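Local coordinates for protein beta-glucuronidase (uncultured Clostridium sp., PDB 6U7J) that hydrolyses beta-D-glucuronides as a gut microbial glycoside hydrolase of family 2, and probably releases estrogens from their glucuronide conjugates, at residues G305-S310 / S340-A345. Numbering follows the deposited sequence.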
# COMPACT_ATOMS: atom_id res chain seq x y z
N GLY B 305 -15.38 2.07 -20.96
CA GLY B 305 -14.83 0.91 -21.65
C GLY B 305 -14.28 -0.05 -20.60
O GLY B 305 -13.75 0.37 -19.57
N LYS B 306 -14.46 -1.35 -20.84
CA LYS B 306 -13.98 -2.33 -19.87
C LYS B 306 -12.81 -3.14 -20.46
O LYS B 306 -12.12 -2.69 -21.38
CB LYS B 306 -15.16 -3.21 -19.42
CG LYS B 306 -16.22 -2.49 -18.57
CD LYS B 306 -17.45 -3.39 -18.25
CE LYS B 306 -17.31 -4.10 -16.89
NZ LYS B 306 -16.06 -4.95 -16.77
N HIS B 307 -12.58 -4.31 -19.89
CA HIS B 307 -11.66 -5.30 -20.44
C HIS B 307 -12.10 -6.62 -19.86
O HIS B 307 -12.76 -6.67 -18.82
CB HIS B 307 -10.19 -5.02 -20.08
CG HIS B 307 -9.41 -4.34 -21.15
ND1 HIS B 307 -9.22 -4.88 -22.41
CD2 HIS B 307 -8.73 -3.16 -21.15
CE1 HIS B 307 -8.49 -4.06 -23.14
NE2 HIS B 307 -8.18 -3.00 -22.40
N GLU B 308 -11.74 -7.70 -20.54
CA GLU B 308 -11.87 -9.02 -19.94
C GLU B 308 -10.53 -9.32 -19.29
O GLU B 308 -9.54 -9.63 -19.97
CB GLU B 308 -12.32 -10.06 -20.98
CG GLU B 308 -13.81 -9.88 -21.34
CD GLU B 308 -14.35 -10.99 -22.23
OE1 GLU B 308 -13.64 -11.41 -23.18
OE2 GLU B 308 -15.50 -11.44 -21.97
N ASP B 309 -10.49 -9.16 -17.97
CA ASP B 309 -9.25 -9.16 -17.21
C ASP B 309 -9.58 -9.28 -15.73
O ASP B 309 -10.46 -8.55 -15.24
CB ASP B 309 -8.45 -7.87 -17.46
CG ASP B 309 -7.25 -7.74 -16.53
OD1 ASP B 309 -7.43 -7.38 -15.35
OD2 ASP B 309 -6.12 -7.99 -16.97
N SER B 310 -8.91 -10.18 -15.02
CA SER B 310 -8.98 -10.24 -13.56
C SER B 310 -7.77 -11.01 -13.07
O SER B 310 -7.01 -11.58 -13.86
CB SER B 310 -10.27 -10.88 -13.07
OG SER B 310 -10.34 -12.23 -13.50
N SER B 340 -14.39 -2.74 -24.99
CA SER B 340 -13.17 -2.14 -25.45
C SER B 340 -12.17 -3.19 -25.92
O SER B 340 -11.67 -4.01 -25.14
CB SER B 340 -12.53 -1.20 -24.40
OG SER B 340 -12.72 -1.68 -23.08
N HIS B 341 -12.03 -3.21 -27.24
CA HIS B 341 -10.97 -3.64 -28.12
C HIS B 341 -11.15 -5.08 -28.55
O HIS B 341 -10.28 -5.61 -29.21
CB HIS B 341 -9.58 -3.34 -27.61
CG HIS B 341 -9.47 -1.96 -26.99
ND1 HIS B 341 -10.27 -0.91 -27.40
CD2 HIS B 341 -8.65 -1.46 -26.03
CE1 HIS B 341 -9.98 0.16 -26.69
NE2 HIS B 341 -8.99 -0.14 -25.86
N TYR B 342 -12.29 -5.70 -28.25
CA TYR B 342 -12.64 -7.04 -28.73
C TYR B 342 -14.03 -7.41 -28.22
O TYR B 342 -14.49 -6.86 -27.21
CB TYR B 342 -11.61 -8.08 -28.23
CG TYR B 342 -11.18 -7.84 -26.81
CD1 TYR B 342 -9.99 -7.18 -26.50
CD2 TYR B 342 -11.97 -8.27 -25.75
CE1 TYR B 342 -9.62 -6.93 -25.17
CE2 TYR B 342 -11.60 -8.03 -24.43
CZ TYR B 342 -10.43 -7.36 -24.15
OH TYR B 342 -10.08 -7.13 -22.84
N PRO B 343 -14.70 -8.34 -28.89
CA PRO B 343 -15.97 -8.84 -28.37
C PRO B 343 -15.79 -9.57 -27.04
O PRO B 343 -14.79 -10.25 -26.81
CB PRO B 343 -16.46 -9.81 -29.46
CG PRO B 343 -15.75 -9.35 -30.71
CD PRO B 343 -14.43 -8.79 -30.27
N TYR B 344 -16.78 -9.43 -26.16
CA TYR B 344 -16.78 -10.12 -24.89
C TYR B 344 -17.53 -11.44 -25.01
O TYR B 344 -18.15 -11.74 -26.03
CB TYR B 344 -17.40 -9.24 -23.79
CG TYR B 344 -16.61 -7.98 -23.44
CD1 TYR B 344 -15.35 -7.74 -24.00
CD2 TYR B 344 -17.12 -7.04 -22.54
CE1 TYR B 344 -14.62 -6.60 -23.68
CE2 TYR B 344 -16.40 -5.88 -22.21
CZ TYR B 344 -15.15 -5.67 -22.78
OH TYR B 344 -14.43 -4.53 -22.47
N ALA B 345 -17.45 -12.25 -23.95
CA ALA B 345 -18.20 -13.49 -23.89
C ALA B 345 -19.69 -13.22 -24.05
O ALA B 345 -20.20 -12.18 -23.64
CB ALA B 345 -17.92 -14.20 -22.56
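The loops that follow two neighbouring parallel strands of the TIM barrel, 297-305 and 336-338, meet here at the C-terminal end of the barrel, the end that carries the active site in this fold. Tyr342, its CG in the crowded position between backbone N and carbonyl carbon (chi1 41°), reaches across with a long, rigid side chain whose hydroxyl can take several partners. Its OH lies 2.4 Å from His307 ND1, a nitrogen at the imidazole edge, in a very short, nearly straight hydrogen bond. The same OH accepts the backbone N-H of Glu308, 2.9 Å from N to OH, and Lys315 is a third partner; Phe121 stacks on Tyr342. Glu308 runs antiparallel to the Tyr344 side chain: its CG sits over one ring face, 4.1 Å from the centroid, a CH-pi contact suited to the aliphatic part of a glutamate. Glu308 OE2 receives the N-H of Ala345, the N-cap of helix 346-355, 2.9 Å from N to OE2, from above the carboxylate plane; Glu308 OE1 makes a salt bridge with Arg186. His341 crosses His307 obliquely and hydrogen-bonds Glu362 through ND1. The Glu308 amide and Lys315 ammonium probably raise the phenol's acidity, and the arginine should keep Glu308 ionised.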